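Local coordinates for protein malonyl-CoA decarboxylase (Rhodopseudomonas palustris, PDB 4KSA) that probably decarboxylates malonyl-CoA, releasing carbon dioxide and leaving acetyl-CoA as the product, at residues T262-S267 with T301-S306; A363-A368 with P375-A380; R389-N394 with A435-V440. All blocks are in the same frame, centred on the assembly; numbering follows the deposited sequence.

Contact 1. Residues T262-S267 with T301-S306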
ATOM      1  N   THR A 262     -11.432 -23.632  19.558  1.00 65.85           N
ATOM      2  CA  THR A 262     -11.296 -24.483  18.380  1.00 64.21           C
ATOM      3  C   THR A 262     -11.634 -23.773  17.074  1.00 61.44           C
ATOM      4  O   THR A 262     -12.574 -22.969  16.989  1.00 60.47           O
ATOM      5  CB  THR A 262     -12.222 -25.716  18.463  1.00 64.65           C
ATOM      6  OG1 THR A 262     -12.293 -26.167  19.817  1.00 67.72           O
ATOM      7  CG2 THR A 262     -11.683 -26.846  17.609  1.00 63.66           C
ATOM      8  N   ALA A 263     -10.850 -24.096  16.056  1.00 57.41           N
ATOM      9  CA  ALA A 263     -11.061 -23.561  14.726  1.00 53.99           C
ATOM     10  C   ALA A 263     -11.493 -24.762  13.889  1.00 51.60           C
ATOM     11  O   ALA A 263     -10.740 -25.733  13.759  1.00 49.86           O
ATOM     12  CB  ALA A 263      -9.764 -22.970  14.187  1.00 53.18           C
ATOM     13  N   VAL A 264     -12.703 -24.723  13.342  1.00 48.11           N
ATOM     14  CA  VAL A 264     -13.131 -25.846  12.539  1.00 48.43           C
ATOM     15  C   VAL A 264     -13.465 -25.582  11.048  1.00 48.87           C
ATOM     16  O   VAL A 264     -14.446 -24.918  10.683  1.00 47.66           O
ATOM     17  CB  VAL A 264     -14.285 -26.587  13.235  1.00 48.67           C
ATOM     18  CG1 VAL A 264     -15.339 -25.615  13.677  1.00 50.45           C
ATOM     19  CG2 VAL A 264     -14.871 -27.625  12.293  1.00 51.04           C
ATOM     20  N   PHE A 265     -12.604 -26.117  10.192  1.00 47.76           N
ATOM     21  CA  PHE A 265     -12.755 -26.004   8.756  1.00 46.49           C
ATOM     22  C   PHE A 265     -13.947 -26.856   8.408  1.00 46.72           C
ATOM     23  O   PHE A 265     -13.981 -28.031   8.752  1.00 48.60           O
ATOM     24  CB  PHE A 265     -11.501 -26.548   8.088  1.00 45.42           C
ATOM     25  CG  PHE A 265     -10.274 -25.806   8.469  1.00 47.07           C
ATOM     26  CD1 PHE A 265     -10.015 -24.557   7.924  1.00 47.70           C
ATOM     27  CD2 PHE A 265      -9.432 -26.295   9.453  1.00 48.04           C
ATOM     28  CE1 PHE A 265      -8.947 -23.803   8.359  1.00 48.79           C
ATOM     29  CE2 PHE A 265      -8.352 -25.541   9.899  1.00 49.26           C
ATOM     30  CZ  PHE A 265      -8.112 -24.293   9.352  1.00 49.51           C
ATOM     31  N   TYR A 266     -14.934 -26.290   7.739  1.00 45.83           N
ATOM     32  CA  TYR A 266     -16.084 -27.101   7.416  1.00 47.78           C
ATOM     33  C   TYR A 266     -16.469 -26.993   5.960  1.00 48.70           C
ATOM     34  O   TYR A 266     -17.473 -27.563   5.524  1.00 48.85           O
ATOM     35  CB  TYR A 266     -17.256 -26.745   8.343  1.00 46.55           C
ATOM     36  CG  TYR A 266     -17.838 -25.383   8.144  1.00 44.58           C
ATOM     37  CD1 TYR A 266     -18.850 -25.173   7.205  1.00 44.57           C
ATOM     38  CD2 TYR A 266     -17.388 -24.295   8.898  1.00 44.37           C
ATOM     39  CE1 TYR A 266     -19.411 -23.906   7.021  1.00 44.08           C
ATOM     40  CE2 TYR A 266     -17.941 -23.018   8.719  1.00 45.93           C
ATOM     41  CZ  TYR A 266     -18.954 -22.837   7.780  1.00 44.40           C
ATOM     42  OH  TYR A 266     -19.506 -21.596   7.603  1.00 44.48           O
ATOM     43  N   SER A 267     -15.647 -26.263   5.211  1.00 50.45           N
ATOM     44  CA  SER A 267     -15.854 -26.070   3.772  1.00 50.36           C
ATOM     45  C   SER A 267     -14.587 -25.607   3.085  1.00 48.39           C
ATOM     46  O   SER A 267     -14.017 -24.593   3.464  1.00 48.58           O
ATOM     47  CB  SER A 267     -16.937 -25.036   3.511  1.00 51.33           C
ATOM     48  OG  SER A 267     -17.180 -24.938   2.121  1.00 55.28           O
ATOM     49  N   THR A 301      -6.793 -25.898  19.215  1.00 71.00           N
ATOM     50  CA  THR A 301      -7.061 -27.036  18.341  1.00 70.43           C
ATOM     51  C   THR A 301      -7.543 -26.661  16.936  1.00 66.93           C
ATOM     52  O   THR A 301      -8.475 -25.859  16.763  1.00 64.87           O
ATOM     53  CB  THR A 301      -8.092 -27.998  18.982  1.00 72.37           C
ATOM     54  OG1 THR A 301      -9.361 -27.339  19.086  1.00 74.91           O
ATOM     55  CG2 THR A 301      -7.622 -28.434  20.379  1.00 73.21           C
ATOM     56  N   PHE A 302      -6.891 -27.256  15.940  1.00 62.58           N
ATOM     57  CA  PHE A 302      -7.234 -27.018  14.546  1.00 59.48           C
ATOM     58  C   PHE A 302      -7.701 -28.317  13.901  1.00 56.53           C
ATOM     59  O   PHE A 302      -6.906 -29.201  13.569  1.00 55.98           O
ATOM     60  CB  PHE A 302      -6.033 -26.408  13.831  1.00 58.89           C
ATOM     61  CG  PHE A 302      -5.634 -25.080  14.397  1.00 58.07           C
ATOM     62  CD1 PHE A 302      -4.574 -24.978  15.294  1.00 57.57           C
ATOM     63  CD2 PHE A 302      -6.368 -23.936  14.092  1.00 57.68           C
ATOM     64  CE1 PHE A 302      -4.252 -23.756  15.885  1.00 57.23           C
ATOM     65  CE2 PHE A 302      -6.053 -22.705  14.679  1.00 58.15           C
ATOM     66  CZ  PHE A 302      -4.992 -22.619  15.578  1.00 57.36           C
ATOM     67  N   VAL A 303      -9.014 -28.405  13.727  1.00 53.49           N
ATOM     68  CA  VAL A 303      -9.653 -29.603  13.199  1.00 53.07           C
ATOM     69  C   VAL A 303     -10.680 -29.313  12.111  1.00 52.69           C
ATOM     70  O   VAL A 303     -11.228 -28.217  12.051  1.00 55.27           O
ATOM     71  CB  VAL A 303     -10.396 -30.325  14.339  1.00 51.87           C
ATOM     72  CG1 VAL A 303     -11.635 -29.507  14.751  1.00 47.89           C
ATOM     73  CG2 VAL A 303     -10.790 -31.711  13.903  1.00 53.32           C
ATOM     74  N   THR A 304     -10.972 -30.299  11.268  1.00 51.34           N
ATOM     75  CA  THR A 304     -11.974 -30.097  10.219  1.00 52.57           C
ATOM     76  C   THR A 304     -13.219 -30.933  10.498  1.00 51.26           C
ATOM     77  O   THR A 304     -13.274 -31.662  11.476  1.00 53.12           O
ATOM     78  CB  THR A 304     -11.447 -30.511   8.832  1.00 52.29           C
ATOM     79  OG1 THR A 304     -11.441 -31.938   8.734  1.00 53.50           O
ATOM     80  CG2 THR A 304     -10.033 -30.002   8.626  1.00 53.38           C
ATOM     81  N   LEU A 305     -14.221 -30.796   9.643  1.00 50.04           N
ATOM     82  CA  LEU A 305     -15.452 -31.579   9.732  1.00 49.24           C
ATOM     83  C   LEU A 305     -15.751 -31.841   8.264  1.00 49.72           C
ATOM     84  O   LEU A 305     -16.664 -31.261   7.667  1.00 50.77           O
ATOM     85  CB  LEU A 305     -16.607 -30.802  10.367  1.00 47.28           C
ATOM     86  CG  LEU A 305     -17.622 -31.665  11.135  1.00 47.25           C
ATOM     87  CD1 LEU A 305     -18.970 -30.971  11.166  1.00 46.95           C
ATOM     88  CD2 LEU A 305     -17.778 -33.026  10.476  1.00 47.70           C
ATOM     89  N   SER A 306     -14.938 -32.718   7.696  1.00 48.51           N
ATOM     90  CA  SER A 306     -15.002 -33.072   6.294  1.00 49.78           C
ATOM     91  C   SER A 306     -16.043 -34.101   5.868  1.00 49.90           C
ATOM     92  O   SER A 306     -16.657 -34.782   6.688  1.00 50.21           O
ATOM     93  CB  SER A 306     -13.624 -33.578   5.866  1.00 49.84           C
ATOM     94  OG  SER A 306     -12.594 -32.746   6.388  1.00 53.25           O
TER

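Contact 2. Residues A363-A368 with P375-A380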
ATOM      1  N   ALA A 363     -10.991 -49.256   6.696  1.00 51.42           N
ATOM      2  CA  ALA A 363     -10.236 -49.956   5.666  1.00 51.96           C
ATOM      3  C   ALA A 363     -10.246 -49.064   4.428  1.00 52.85           C
ATOM      4  O   ALA A 363      -9.262 -48.994   3.693  1.00 53.33           O
ATOM      5  CB  ALA A 363     -10.867 -51.301   5.354  1.00 50.98           C
ATOM      6  N   TYR A 364     -11.368 -48.385   4.206  1.00 51.98           N
ATOM      7  CA  TYR A 364     -11.494 -47.469   3.080  1.00 51.51           C
ATOM      8  C   TYR A 364     -10.354 -46.440   3.180  1.00 50.27           C
ATOM      9  O   TYR A 364      -9.451 -46.386   2.346  1.00 49.44           O
ATOM     10  CB  TYR A 364     -12.851 -46.764   3.152  1.00 51.29           C
ATOM     11  CG  TYR A 364     -13.034 -45.651   2.155  1.00 52.20           C
ATOM     12  CD1 TYR A 364     -12.935 -45.890   0.789  1.00 52.85           C
ATOM     13  CD2 TYR A 364     -13.334 -44.358   2.577  1.00 53.52           C
ATOM     14  CE1 TYR A 364     -13.135 -44.872  -0.142  1.00 52.49           C
ATOM     15  CE2 TYR A 364     -13.539 -43.327   1.653  1.00 53.39           C
ATOM     16  CZ  TYR A 364     -13.439 -43.594   0.295  1.00 52.16           C
ATOM     17  OH  TYR A 364     -13.669 -42.596  -0.621  1.00 51.21           O
ATOM     18  N   PHE A 365     -10.400 -45.644   4.234  1.00 47.85           N
ATOM     19  CA  PHE A 365      -9.402 -44.629   4.466  1.00 48.30           C
ATOM     20  C   PHE A 365      -7.980 -45.142   4.552  1.00 49.97           C
ATOM     21  O   PHE A 365      -7.089 -44.604   3.898  1.00 52.02           O
ATOM     22  CB  PHE A 365      -9.738 -43.874   5.745  1.00 47.55           C
ATOM     23  CG  PHE A 365     -10.862 -42.901   5.591  1.00 46.80           C
ATOM     24  CD1 PHE A 365     -11.882 -42.845   6.531  1.00 46.71           C
ATOM     25  CD2 PHE A 365     -10.872 -41.995   4.535  1.00 46.24           C
ATOM     26  CE1 PHE A 365     -12.892 -41.895   6.427  1.00 47.13           C
ATOM     27  CE2 PHE A 365     -11.875 -41.043   4.421  1.00 45.34           C
ATOM     28  CZ  PHE A 365     -12.886 -40.990   5.368  1.00 46.40           C
ATOM     29  N   LEU A 366      -7.751 -46.178   5.349  1.00 51.05           N
ATOM     30  CA  LEU A 366      -6.397 -46.687   5.511  1.00 53.31           C
ATOM     31  C   LEU A 366      -5.893 -47.693   4.492  1.00 55.71           C
ATOM     32  O   LEU A 366      -4.680 -47.834   4.322  1.00 57.29           O
ATOM     33  CB  LEU A 366      -6.220 -47.271   6.911  1.00 51.86           C
ATOM     34  CG  LEU A 366      -5.967 -46.275   8.041  1.00 50.92           C
ATOM     35  CD1 LEU A 366      -6.986 -45.175   8.017  1.00 53.07           C
ATOM     36  CD2 LEU A 366      -6.031 -46.999   9.360  1.00 53.77           C
ATOM     37  N   GLN A 367      -6.797 -48.380   3.800  1.00 57.71           N
ATOM     38  CA  GLN A 367      -6.379 -49.394   2.831  1.00 60.07           C
ATOM     39  C   GLN A 367      -6.734 -49.125   1.371  1.00 61.21           C
ATOM     40  O   GLN A 367      -5.971 -49.475   0.477  1.00 61.15           O
ATOM     41  CB  GLN A 367      -6.938 -50.760   3.247  1.00 61.47           C
ATOM     42  CG  GLN A 367      -6.280 -51.374   4.483  1.00 64.64           C
ATOM     43  CD  GLN A 367      -7.144 -52.448   5.142  1.00 68.40           C
ATOM     44  OE1 GLN A 367      -7.715 -53.313   4.465  1.00 69.76           O
ATOM     45  NE2 GLN A 367      -7.234 -52.401   6.470  1.00 68.03           N
ATOM     46  N   ALA A 368      -7.884 -48.510   1.125  1.00 63.49           N
ATOM     47  CA  ALA A 368      -8.317 -48.218  -0.244  1.00 66.57           C
ATOM     48  C   ALA A 368      -7.444 -47.176  -0.954  1.00 69.09           C
ATOM     49  O   ALA A 368      -7.392 -46.009  -0.551  1.00 69.67           O
ATOM     50  CB  ALA A 368      -9.776 -47.755  -0.239  1.00 65.79           C
ATOM     51  N   PRO A 375      -4.370 -42.395  -1.315  1.00 68.21           N
ATOM     52  CA  PRO A 375      -5.656 -42.688  -0.691  1.00 67.03           C
ATOM     53  C   PRO A 375      -6.784 -42.362  -1.671  1.00 65.42           C
ATOM     54  O   PRO A 375      -6.858 -41.268  -2.222  1.00 66.04           O
ATOM     55  CB  PRO A 375      -5.647 -41.803   0.563  1.00 66.65           C
ATOM     56  CG  PRO A 375      -4.469 -40.863   0.364  1.00 66.55           C
ATOM     57  CD  PRO A 375      -3.487 -41.681  -0.385  1.00 66.33           C
ATOM     58  N   LEU A 376      -7.644 -43.345  -1.889  1.00 63.55           N
ATOM     59  CA  LEU A 376      -8.765 -43.244  -2.807  1.00 60.81           C
ATOM     60  C   LEU A 376      -9.706 -42.061  -2.569  1.00 58.91           C
ATOM     61  O   LEU A 376     -10.152 -41.427  -3.526  1.00 60.36           O
ATOM     62  CB  LEU A 376      -9.550 -44.552  -2.754  1.00 60.55           C
ATOM     63  CG  LEU A 376     -10.567 -44.965  -3.811  1.00 61.21           C
ATOM     64  CD1 LEU A 376     -11.312 -46.136  -3.206  1.00 62.86           C
ATOM     65  CD2 LEU A 376     -11.558 -43.860  -4.175  1.00 62.53           C
ATOM     66  N   ASP A 377     -10.026 -41.757  -1.315  1.00 56.01           N
ATOM     67  CA  ASP A 377     -10.935 -40.641  -1.055  1.00 54.83           C
ATOM     68  C   ASP A 377     -10.275 -39.306  -1.345  1.00 54.08           C
ATOM     69  O   ASP A 377      -9.261 -38.952  -0.742  1.00 55.81           O
ATOM     70  CB  ASP A 377     -11.435 -40.651   0.391  1.00 55.26           C
ATOM     71  CG  ASP A 377     -12.299 -39.423   0.735  1.00 56.06           C
ATOM     72  OD1 ASP A 377     -13.439 -39.303   0.229  1.00 55.89           O
ATOM     73  OD2 ASP A 377     -11.828 -38.573   1.523  1.00 55.93           O
ATOM     74  N   PRO A 378     -10.849 -38.543  -2.280  1.00 51.13           N
ATOM     75  CA  PRO A 378     -10.337 -37.227  -2.675  1.00 49.78           C
ATOM     76  C   PRO A 378     -10.159 -36.198  -1.538  1.00 46.98           C
ATOM     77  O   PRO A 378      -9.199 -35.428  -1.550  1.00 47.29           O
ATOM     78  CB  PRO A 378     -11.350 -36.771  -3.730  1.00 49.62           C
ATOM     79  CG  PRO A 378     -12.608 -37.512  -3.344  1.00 50.14           C
ATOM     80  CD  PRO A 378     -12.070 -38.874  -3.028  1.00 49.83           C
ATOM     81  N   VAL A 379     -11.071 -36.175  -0.566  1.00 43.03           N
ATOM     82  CA  VAL A 379     -10.959 -35.218   0.533  1.00 39.90           C
ATOM     83  C   VAL A 379      -9.866 -35.635   1.514  1.00 41.94           C
ATOM     84  O   VAL A 379      -9.280 -34.804   2.213  1.00 42.24           O
ATOM     85  CB  VAL A 379     -12.283 -35.061   1.288  1.00 34.48           C
ATOM     86  CG1 VAL A 379     -12.089 -34.188   2.482  1.00 32.66           C
ATOM     87  CG2 VAL A 379     -13.304 -34.436   0.402  1.00 33.46           C
ATOM     88  N   ALA A 380      -9.578 -36.924   1.560  1.00 41.98           N
ATOM     89  CA  ALA A 380      -8.545 -37.394   2.451  1.00 44.04           C
ATOM     90  C   ALA A 380      -7.190 -37.111   1.798  1.00 45.13           C
ATOM     91  O   ALA A 380      -6.224 -36.736   2.472  1.00 45.86           O
ATOM     92  CB  ALA A 380      -8.719 -38.884   2.709  1.00 45.42           C
TER

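Contact 3. Residues R389-N394 with A435-V440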
ATOM      1  N   ARG A 389      -3.822 -35.272  10.055  1.00 53.57           N
ATOM      2  CA  ARG A 389      -3.946 -36.611  10.635  1.00 54.13           C
ATOM      3  C   ARG A 389      -5.422 -36.991  10.645  1.00 54.19           C
ATOM      4  O   ARG A 389      -6.265 -36.167  10.996  1.00 52.82           O
ATOM      5  CB  ARG A 389      -3.428 -36.588  12.085  1.00 56.54           C
ATOM      6  CG  ARG A 389      -3.795 -37.812  12.947  1.00 58.54           C
ATOM      7  CD  ARG A 389      -3.184 -37.733  14.358  1.00 57.78           C
ATOM      8  NE  ARG A 389      -4.122 -37.216  15.356  1.00 59.52           N
ATOM      9  CZ  ARG A 389      -3.761 -36.561  16.464  1.00 59.81           C
ATOM     10  NH1 ARG A 389      -4.680 -36.126  17.321  1.00 58.29           N
ATOM     11  NH2 ARG A 389      -2.478 -36.323  16.710  1.00 59.28           N
ATOM     12  N   LEU A 390      -5.744 -38.221  10.241  1.00 54.11           N
ATOM     13  CA  LEU A 390      -7.135 -38.675  10.272  1.00 54.00           C
ATOM     14  C   LEU A 390      -7.433 -38.929  11.759  1.00 53.76           C
ATOM     15  O   LEU A 390      -6.950 -39.897  12.331  1.00 53.18           O
ATOM     16  CB  LEU A 390      -7.285 -39.953   9.460  1.00 53.22           C
ATOM     17  CG  LEU A 390      -8.672 -40.589   9.535  1.00 54.29           C
ATOM     18  CD1 LEU A 390      -9.749 -39.568   9.187  1.00 53.69           C
ATOM     19  CD2 LEU A 390      -8.716 -41.784   8.589  1.00 54.64           C
ATOM     20  N   ASP A 391      -8.235 -38.061  12.367  1.00 52.90           N
ATOM     21  CA  ASP A 391      -8.500 -38.135  13.796  1.00 53.86           C
ATOM     22  C   ASP A 391      -9.776 -38.814  14.318  1.00 55.39           C
ATOM     23  O   ASP A 391      -9.751 -39.415  15.390  1.00 57.19           O
ATOM     24  CB  ASP A 391      -8.409 -36.721  14.375  1.00 53.89           C
ATOM     25  CG  ASP A 391      -7.944 -36.701  15.818  1.00 53.88           C
ATOM     26  OD1 ASP A 391      -6.852 -37.241  16.096  1.00 52.27           O
ATOM     27  OD2 ASP A 391      -8.667 -36.129  16.669  1.00 54.51           O
ATOM     28  N   ARG A 392     -10.888 -38.722  13.603  1.00 54.54           N
ATOM     29  CA  ARG A 392     -12.105 -39.362  14.077  1.00 53.97           C
ATOM     30  C   ARG A 392     -13.139 -39.564  12.990  1.00 53.93           C
ATOM     31  O   ARG A 392     -13.273 -38.738  12.106  1.00 54.19           O
ATOM     32  CB  ARG A 392     -12.719 -38.557  15.225  1.00 53.64           C
ATOM     33  CG  ARG A 392     -14.245 -38.477  15.178  1.00 56.62           C
ATOM     34  CD  ARG A 392     -14.850 -38.389  16.559  1.00 57.05           C
ATOM     35  NE  ARG A 392     -14.192 -37.388  17.384  1.00 62.40           N
ATOM     36  CZ  ARG A 392     -14.574 -36.118  17.494  1.00 65.63           C
ATOM     37  NH1 ARG A 392     -13.888 -35.288  18.279  1.00 66.35           N
ATOM     38  NH2 ARG A 392     -15.644 -35.682  16.835  1.00 65.51           N
ATOM     39  N   LEU A 393     -13.879 -40.665  13.075  1.00 55.03           N
ATOM     40  CA  LEU A 393     -14.919 -40.981  12.103  1.00 55.68           C
ATOM     41  C   LEU A 393     -16.259 -40.639  12.739  1.00 56.34           C
ATOM     42  O   LEU A 393     -16.582 -41.140  13.803  1.00 58.86           O
ATOM     43  CB  LEU A 393     -14.854 -42.464  11.738  1.00 53.67           C
ATOM     44  CG  LEU A 393     -13.464 -42.980  11.350  1.00 51.49           C
ATOM     45  CD1 LEU A 393     -13.554 -44.426  10.903  1.00 51.52           C
ATOM     46  CD2 LEU A 393     -12.902 -42.133  10.229  1.00 52.66           C
ATOM     47  N   ASN A 394     -17.042 -39.787  12.092  1.00 57.38           N
ATOM     48  CA  ASN A 394     -18.313 -39.377  12.664  1.00 58.47           C
ATOM     49  C   ASN A 394     -19.525 -40.030  12.039  1.00 60.52           C
ATOM     50  O   ASN A 394     -20.121 -39.479  11.116  1.00 61.60           O
ATOM     51  CB  ASN A 394     -18.465 -37.860  12.566  1.00 58.58           C
ATOM     52  CG  ASN A 394     -17.365 -37.122  13.282  1.00 59.45           C
ATOM     53  OD1 ASN A 394     -17.195 -37.264  14.491  1.00 60.96           O
ATOM     54  ND2 ASN A 394     -16.600 -36.332  12.539  1.00 60.66           N
ATOM     55  N   ALA A 435      -1.326 -40.738   8.106  1.00 55.62           N
ATOM     56  CA  ALA A 435      -1.308 -40.278   9.479  1.00 55.54           C
ATOM     57  C   ALA A 435      -2.707 -40.362  10.061  1.00 57.64           C
ATOM     58  O   ALA A 435      -3.539 -39.458   9.897  1.00 57.31           O
ATOM     59  CB  ALA A 435      -0.767 -38.858   9.567  1.00 52.86           C
ATOM     60  N   ALA A 436      -2.952 -41.474  10.744  1.00 59.48           N
ATOM     61  CA  ALA A 436      -4.233 -41.739  11.378  1.00 59.77           C
ATOM     62  C   ALA A 436      -4.025 -41.911  12.868  1.00 60.32           C
ATOM     63  O   ALA A 436      -2.920 -42.221  13.310  1.00 60.80           O
ATOM     64  CB  ALA A 436      -4.841 -43.001  10.793  1.00 60.30           C
ATOM     65  N   ALA A 437      -5.089 -41.700  13.636  1.00 60.92           N
ATOM     66  CA  ALA A 437      -5.052 -41.851  15.086  1.00 62.18           C
ATOM     67  C   ALA A 437      -5.348 -43.316  15.413  1.00 65.03           C
ATOM     68  O   ALA A 437      -6.034 -43.994  14.645  1.00 64.54           O
ATOM     69  CB  ALA A 437      -6.104 -40.956  15.725  1.00 60.41           C
ATOM     70  N   SER A 438      -4.836 -43.807  16.544  1.00 67.60           N
ATOM     71  CA  SER A 438      -5.075 -45.202  16.950  1.00 67.63           C
ATOM     72  C   SER A 438      -6.570 -45.505  16.973  1.00 67.54           C
ATOM     73  O   SER A 438      -7.018 -46.514  16.434  1.00 66.75           O
ATOM     74  CB  SER A 438      -4.489 -45.466  18.337  1.00 67.33           C
ATOM     75  OG  SER A 438      -3.079 -45.309  18.335  1.00 67.09           O
ATOM     76  N   ALA A 439      -7.338 -44.614  17.587  1.00 68.30           N
ATOM     77  CA  ALA A 439      -8.777 -44.781  17.674  1.00 70.45           C
ATOM     78  C   ALA A 439      -9.411 -45.226  16.350  1.00 72.10           C
ATOM     79  O   ALA A 439     -10.518 -45.769  16.337  1.00 73.97           O
ATOM     80  CB  ALA A 439      -9.414 -43.476  18.143  1.00 71.33           C
ATOM     81  N   VAL A 440      -8.719 -45.003  15.236  1.00 72.32           N
ATOM     82  CA  VAL A 440      -9.261 -45.381  13.933  1.00 72.65           C
ATOM     83  C   VAL A 440      -8.412 -46.448  13.252  1.00 73.42           C
ATOM     84  O   VAL A 440      -8.922 -47.301  12.525  1.00 72.34           O
ATOM     85  CB  VAL A 440      -9.384 -44.128  13.000  1.00 72.16           C
ATOM     86  CG1 VAL A 440      -8.022 -43.584  12.658  1.00 71.25           C
ATOM     87  CG2 VAL A 440     -10.131 -44.482  11.738  1.00 72.23           C
TER

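Contact 1. Residues T262-S267 with T301-S306
Ala263 and Phe265 bond through their backbones to residues on both sides of their partners Phe302 and Thr304, as expected for neighbouring parallel strands. Ala263 N donates to Thr301 O (3.0 Å), and Ala263 O accepts from Val303 N (3.2 Å). Two residues on, Phe265 N reaches Val303 O (3.1 Å), while Phe265 O takes Leu305 N (2.9 Å) just beyond the end of strand 301-304. Val303 O receives a second, weaker approach from the CA-H of Val264. The two strand axes run at 18° to each other.

The apolar contacts divide between the two faces of the sheet. On one face, Ala263 CB lies 3.5 Å from Phe302 CD2. Phe265 CG is anti to the carbonyl carbon (chi1 -61°), beside the backbone N; farther out, Phe265 CD2 lies 3.8 Å from Thr304 CG2, the two side chains crossing obliquely. Helix 284-295 covers this face, with Ile285, Val288 and Val289 against Phe265. On the face of Val264 and Val303, Val264 CB approaches Val303 CG1. Val264 CG2 also lies 4.1 Å from CB of Leu305, just past the strand end, and these two side chains run side by side in the same direction.

Two polar groups near the C-terminal ends have partners of their own. Thr304 OG1 and Ser306 OG share a hydrogen bond of 2.7 Å, and Thr304 OG1 is also bonded to Tyr414 N of strand 411-416. The hydroxyl of Tyr266 leads away from strand 301-304 and bonds to His197.

Strand 262-270, helix 284-295 and strand 301-304 make a beta-alpha-beta crossover at the middle of the mixed sheet, consistent with an acetyltransferase-like fold, the C-terminal domain family belonging to that clan.

Contact 2. Residues A363-A368 with P375-A380
The carbonyl oxygen of Ala368, the first residue to leave helical geometry after helix 347-367, accepts a hydrogen bond from Leu376 N at 3.0 Å. The N-H points almost straight at the oxygen (174°), although the nitrogen is tilted from the carbonyl plane. Beside this bond, Leu376 CD1 touches both Ala368 CB (3.7 Å) and Tyr364 CE1 (3.8 Å), with the leucine and tyrosine side chains crossing at about a right angle. Trp314 of helix 311-320 also touches Ala368 and Leu376, and its ring meets that of Tyr364.

Tyr364 CG is anti to its backbone N (chi1 172°), and farther out its OH lies against Asp377 CB and makes a weak bond of 3.4 Å to Asp377 OD1. The other oxygen, Asp377 OD2, sits at the edge of the Phe365 ring, 3.8 Å from CE2, with carboxylate and ring planes 84° apart. It also caps helix 378-385 through a weak bond of 2.8 Å from Ala380 N.

The buried carboxylate of Asp377 thus shares its two oxygens between a phenol and a helix start, whose dipole would probably help to stabilise negative charge there.

Contact 3. Residues R389-N394 with A435-V440
Leu390 and Ala436 form a single backbone bridge on the tightly packed side of this contact. Leu390 N donates to Ala435 O (2.6 Å), and Leu390 O accepts from Ala437 N (2.9 Å), the N-cap residue of helix 438-441. Next to these bonds the apolar side chains close up: Leu390 CB meets Ala436 CB at 4.1 Å, and Val440 CG2 lies 3.5 Å from Leu393 CD1, these two side chains crossing at about a right angle. Phe365 of helix 347-367 packs on both leucines.

The partly exposed side is looser and polar. Arg389 CG lies 3.5 Å from Ala435 O. The arginine bends at chi3 (97°), turning NE out of line with the extended chain before it, and the guanidinium grips Asp391 side-on. Arg389 NE (2.8 Å) and Arg389 NH1 (2.7 Å) both bond to Asp391 OD1, which lies close to the guanidinium plane and is approached from one face of the carboxylate. Ala437 CB makes only a light contact with this pair, 3.8 Å from Asp391 OD1.

An alanine in place of Arg389 would probably leave the Asp391 carboxylate without its charged mate and freer to turn, and would strip the CG contact from Ala435 O.

Strand 389-394, at one edge of the sheet within this chain, is therefore joined to the C-terminal segment by backbone bonds and apolar packing, while its salt bridge stays within the strand.

How the contacts relate
The three contacts follow one another along the chain and touch in space. Contacts 2 and 3 have centres about 12 Å apart and share an apolar core: Phe365 CB lies 3.7 Å from Leu390 CD2, and Leu366 CD1 bears on both Leu390 and Ala436. Contacts 1 and 3 both reach the same sheet, their centres about 14 Å apart, with strand 411-416 between strands 301-304 and 389-394; Leu305 CD2 comes within 4.1 Å of Asn394 ND2. The centres of contacts 1 and 2 are about 19 Å apart, linked where Ser306 CB meets Val379 CG1 (3.8 Å). All three lie away from His162, a magnesium ligand.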